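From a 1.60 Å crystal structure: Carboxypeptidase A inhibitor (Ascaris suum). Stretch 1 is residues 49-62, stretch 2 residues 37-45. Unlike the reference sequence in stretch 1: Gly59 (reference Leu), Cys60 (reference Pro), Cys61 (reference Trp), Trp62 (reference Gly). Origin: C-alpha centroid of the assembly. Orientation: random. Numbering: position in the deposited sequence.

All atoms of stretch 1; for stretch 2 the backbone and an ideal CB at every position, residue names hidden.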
# COMPACT_ATOMS: atom_id res chain seq x y z
N VAL B 49 -6.05 -17.34 -16.12
CA VAL B 49 -5.89 -18.66 -15.48
C VAL B 49 -5.96 -18.58 -13.97
O VAL B 49 -6.14 -19.60 -13.31
CB VAL B 49 -4.62 -19.42 -15.91
CG1 VAL B 49 -4.80 -20.00 -17.31
CG2 VAL B 49 -3.40 -18.55 -15.83
N TRP B 50 -5.78 -17.37 -13.43
CA TRP B 50 -5.90 -17.19 -11.98
C TRP B 50 -7.33 -16.80 -11.63
O TRP B 50 -7.87 -15.83 -12.18
CB TRP B 50 -4.93 -16.12 -11.47
CG TRP B 50 -3.49 -16.49 -11.62
CD1 TRP B 50 -2.70 -17.11 -10.69
CD2 TRP B 50 -2.64 -16.22 -12.75
NE1 TRP B 50 -1.42 -17.26 -11.17
CE2 TRP B 50 -1.35 -16.72 -12.43
CE3 TRP B 50 -2.84 -15.59 -13.99
CZ2 TRP B 50 -0.28 -16.63 -13.32
CZ3 TRP B 50 -1.77 -15.50 -14.87
CH2 TRP B 50 -0.51 -16.02 -14.52
N ALA B 51 -7.93 -17.54 -10.72
CA ALA B 51 -9.23 -17.16 -10.16
C ALA B 51 -9.17 -15.76 -9.52
O ALA B 51 -10.13 -14.99 -9.61
CB ALA B 51 -9.64 -18.16 -9.14
N HIS B 52 -8.04 -15.43 -8.92
CA HIS B 52 -7.89 -14.08 -8.36
C HIS B 52 -7.37 -13.21 -9.48
O HIS B 52 -6.23 -13.37 -9.92
CB HIS B 52 -6.97 -14.12 -7.15
CG HIS B 52 -7.54 -14.91 -6.04
ND1 HIS B 52 -8.60 -14.46 -5.30
CD2 HIS B 52 -7.28 -16.17 -5.60
CE1 HIS B 52 -8.94 -15.37 -4.41
NE2 HIS B 52 -8.15 -16.42 -4.57
N GLU B 53 -8.24 -12.33 -9.96
CA GLU B 53 -7.99 -11.48 -11.14
C GLU B 53 -6.58 -10.91 -11.22
O GLU B 53 -6.14 -10.23 -10.31
CB GLU B 53 -9.02 -10.35 -11.19
CG GLU B 53 -8.95 -9.43 -12.42
CD GLU B 53 -9.78 -8.14 -12.27
OE1 GLU B 53 -10.59 -8.02 -11.31
OE2 GLU B 53 -9.60 -7.23 -13.13
N LYS B 54 -5.91 -11.19 -12.33
CA LYS B 54 -4.70 -10.50 -12.73
C LYS B 54 -4.97 -9.69 -14.00
O LYS B 54 -6.01 -9.87 -14.63
CB LYS B 54 -3.58 -11.50 -12.98
CG LYS B 54 -3.01 -12.09 -11.70
CD LYS B 54 -1.69 -12.81 -11.96
CE LYS B 54 -1.17 -13.51 -10.68
NZ LYS B 54 0.25 -13.98 -10.84
N ILE B 55 -4.06 -8.79 -14.34
CA ILE B 55 -4.17 -7.95 -15.56
C ILE B 55 -2.92 -8.09 -16.40
O ILE B 55 -1.87 -8.47 -15.89
CB ILE B 55 -4.37 -6.45 -15.21
CG1 ILE B 55 -3.19 -5.88 -14.39
CG2 ILE B 55 -5.71 -6.27 -14.52
CD1 ILE B 55 -3.02 -4.31 -14.37
N CYS B 56 -3.02 -7.77 -17.70
CA CYS B 56 -1.84 -7.68 -18.54
C CYS B 56 -1.34 -6.25 -18.49
O CYS B 56 -2.03 -5.31 -18.88
CB CYS B 56 -2.12 -8.09 -19.98
SG CYS B 56 -0.61 -8.24 -20.94
N ASN B 57 -0.14 -6.10 -17.96
CA ASN B 57 0.47 -4.79 -17.82
C ASN B 57 1.90 -4.86 -18.29
O ASN B 57 2.70 -5.65 -17.77
CB ASN B 57 0.40 -4.39 -16.35
CG ASN B 57 0.75 -2.93 -16.13
OD1 ASN B 57 0.20 -2.04 -16.77
ND2 ASN B 57 1.66 -2.69 -15.19
N LYS B 58 2.24 -4.04 -19.29
CA LYS B 58 3.61 -3.96 -19.78
C LYS B 58 4.18 -5.34 -20.15
O LYS B 58 5.32 -5.69 -19.82
CB LYS B 58 4.47 -3.21 -18.78
CG LYS B 58 4.02 -1.76 -18.72
CD LYS B 58 4.93 -0.90 -17.90
CE LYS B 58 4.66 -1.04 -16.42
NZ LYS B 58 4.86 0.27 -15.76
N GLY B 59 3.34 -6.12 -20.80
CA GLY B 59 3.75 -7.38 -21.40
C GLY B 59 3.78 -8.60 -20.49
O GLY B 59 4.10 -9.69 -20.95
N CYS B 60 3.45 -8.41 -19.20
CA CYS B 60 3.38 -9.53 -18.23
C CYS B 60 2.07 -9.55 -17.43
O CYS B 60 1.42 -8.52 -17.28
CB CYS B 60 4.55 -9.44 -17.25
SG CYS B 60 6.22 -9.24 -18.01
N CYS B 61 1.69 -10.72 -16.91
CA CYS B 61 0.49 -10.85 -16.06
C CYS B 61 0.76 -10.36 -14.65
O CYS B 61 1.43 -11.05 -13.88
CB CYS B 61 -0.01 -12.29 -16.02
SG CYS B 61 -0.70 -12.85 -17.61
N TRP B 62 0.27 -9.17 -14.34
CA TRP B 62 0.49 -8.50 -13.03
C TRP B 62 -0.67 -8.71 -12.07
O TRP B 62 -1.82 -8.83 -12.49
CB TRP B 62 0.59 -6.99 -13.25
CG TRP B 62 1.93 -6.47 -13.74
CD1 TRP B 62 2.75 -7.00 -14.72
CD2 TRP B 62 2.58 -5.29 -13.28
NE1 TRP B 62 3.86 -6.22 -14.87
CE2 TRP B 62 3.78 -5.16 -14.00
CE3 TRP B 62 2.25 -4.32 -12.31
CZ2 TRP B 62 4.66 -4.09 -13.79
CZ3 TRP B 62 3.13 -3.26 -12.10
CH2 TRP B 62 4.32 -3.15 -12.84
N UNK B 37 8.17 -12.64 -11.71
CA UNK B 37 7.79 -14.03 -11.36
C UNK B 37 6.43 -14.42 -11.94
O UNK B 37 5.55 -14.97 -11.25
CB UNK B 37 7.76 -14.20 -9.84
N UNK B 38 6.27 -14.11 -13.22
CA UNK B 38 5.02 -14.34 -13.90
C UNK B 38 5.25 -14.66 -15.38
O UNK B 38 6.39 -14.89 -15.79
CB UNK B 38 4.11 -13.12 -13.75
N UNK B 39 4.17 -14.65 -16.15
CA UNK B 39 4.20 -15.04 -17.57
C UNK B 39 3.86 -13.86 -18.46
O UNK B 39 3.26 -12.89 -18.01
CB UNK B 39 3.23 -16.19 -17.84
N UNK B 40 4.27 -13.93 -19.74
CA UNK B 40 3.92 -12.87 -20.69
C UNK B 40 2.46 -12.91 -21.10
O UNK B 40 1.77 -13.93 -20.95
CB UNK B 40 4.80 -12.97 -21.94
N UNK B 41 2.01 -11.79 -21.66
CA UNK B 41 0.67 -11.67 -22.17
C UNK B 41 0.65 -10.58 -23.24
O UNK B 41 1.55 -9.72 -23.29
CB UNK B 41 -0.32 -11.36 -21.04
N UNK B 42 -0.38 -10.62 -24.07
CA UNK B 42 -0.65 -9.59 -25.07
C UNK B 42 -1.82 -8.72 -24.66
O UNK B 42 -1.86 -7.53 -25.00
CB UNK B 42 -0.93 -10.23 -26.43
N UNK B 43 -2.77 -9.32 -23.93
CA UNK B 43 -3.91 -8.58 -23.36
C UNK B 43 -4.38 -9.23 -22.08
O UNK B 43 -3.93 -10.32 -21.73
CB UNK B 43 -5.07 -8.50 -24.36
N UNK B 44 -5.33 -8.58 -21.39
CA UNK B 44 -5.88 -9.10 -20.13
C UNK B 44 -6.40 -10.53 -20.26
O UNK B 44 -6.33 -11.33 -19.32
CB UNK B 44 -7.01 -8.19 -19.64
N UNK B 45 -6.94 -10.85 -21.44
CA UNK B 45 -7.49 -12.18 -21.71
C UNK B 45 -6.45 -13.30 -21.51
O UNK B 45 -6.80 -14.41 -21.10
CB UNK B 45 -8.03 -12.23 -23.14

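Position 37 points its CA-to-CB bond away from stretch 1, and no atom of stretch 1 lies within 5.5 Å of the ideal CB. Its phi is positive (45°), which by itself favours Gly, Asn or Asp. Nothing in stretch 1 selects a side chain. The residue is Phe37.

Position 38 points toward stretch 1. The ideal CB lies 3.4 Å from Cys61 O, an acceptor, and 4.9 Å from Lys54 NZ. A short donor would suit, so Ser or Thr. The residue is Thr38. Its OG1 donates a hydrogen bond to Cys61 O at 2.8 Å. The methyl CG2 packs on the CB of Cys60 at 3.7 Å.

Position 39 points sideways, with an extended backbone. Its carbonyl is fixed: Cys61 N donates to O of residue 39 at 2.9 Å. The ideal CB is 5.0 Å from Trp50 CH2 and 5.2 Å from Cys61 SG. An apolar chain long enough to close these gaps fits: Ile, Leu, Met or perhaps Val. The residue is Ile39. CD1 reaches Trp50 CH2 at 3.6 Å, and CG1 lies 3.8 Å from Cys61 SG.

Position 40 forms a single beta bridge with Cys60, CA to CA 4.2 Å. Its CA-to-CB bond points away overall. Phi is -73° and the backbone N donates no hydrogen bond to stretch 1, so proline is allowed, among many others. The residue is Pro40. Its CA makes a CA-H...O contact with Gly59 O at 3.2 Å.

Position 41 points toward stretch 1. Its N donates to Gly59 O at 3.0 Å. The ideal CB is only 3.1 Å from Cys56 SG, too tight for an ordinary nonbonded contact. Cysteine is the clear choice. Cys41 SG bonds Cys56 SG at 2.1 Å, a disulfide with chi3 of 92°. Its CB also packs on Cys61 SG at 3.8 Å.

Positions 42 and 43 point away. Stretch 1 offers little at either, and polar or charged residues would suit. They are Lys42 and Ser43.

Position 44 points sideways. The ideal CB is 4.5 Å from Cys56 N, a backbone donor with no partner within stretch 1. A short side chain with an acceptor would suit: Asn or Asp, perhaps Ser. The residue is Asn44. Its OD1 accepts from Cys56 N at 2.8 Å (angle 160°). The O of a water lies 2.9 Å from Asn44 OD1 and 2.8 Å from Cys56 O, within donating reach of both.

Position 45 points away and touches nothing in stretch 1. Many residues would do; it is Asn45.

Stretch 2 37-45: FTIPCKSNN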
# COMPACT_ATOMS: atom_id res chain seq x y z
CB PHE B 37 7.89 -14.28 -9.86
CG PHE B 37 9.29 -14.20 -9.35
CD1 PHE B 37 9.89 -12.96 -9.12
CD2 PHE B 37 10.04 -15.36 -9.13
CE1 PHE B 37 11.22 -12.87 -8.70
CE2 PHE B 37 11.36 -15.28 -8.67
CZ PHE B 37 11.95 -14.03 -8.45
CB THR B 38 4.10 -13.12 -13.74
OG1 THR B 38 2.77 -13.46 -14.12
CG2 THR B 38 4.62 -11.91 -14.54
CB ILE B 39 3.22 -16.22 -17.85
CG1 ILE B 39 1.76 -15.78 -17.61
CG2 ILE B 39 3.64 -17.47 -17.03
CD1 ILE B 39 0.68 -16.89 -17.81
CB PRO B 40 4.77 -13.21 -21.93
CG PRO B 40 5.75 -14.19 -21.49
CD PRO B 40 5.12 -14.95 -20.37
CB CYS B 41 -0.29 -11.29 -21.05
SG CYS B 41 0.30 -9.86 -20.07
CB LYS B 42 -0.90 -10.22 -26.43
CG LYS B 42 0.21 -11.12 -26.95
CD LYS B 42 1.47 -10.35 -27.28
CE LYS B 42 2.23 -11.06 -28.40
NZ LYS B 42 3.68 -10.80 -28.27
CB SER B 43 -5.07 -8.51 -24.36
OG SER B 43 -5.68 -9.77 -24.52
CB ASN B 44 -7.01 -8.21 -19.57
CG ASN B 44 -6.50 -6.90 -18.96
OD1 ASN B 44 -5.31 -6.69 -18.82
ND2 ASN B 44 -7.43 -6.01 -18.64
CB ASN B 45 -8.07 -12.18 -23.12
CG ASN B 45 -8.95 -13.38 -23.39
OD1 ASN B 45 -9.96 -13.61 -22.72
ND2 ASN B 45 -8.60 -14.11 -24.43
O HOH W 1 -4.43 -3.92 -18.52
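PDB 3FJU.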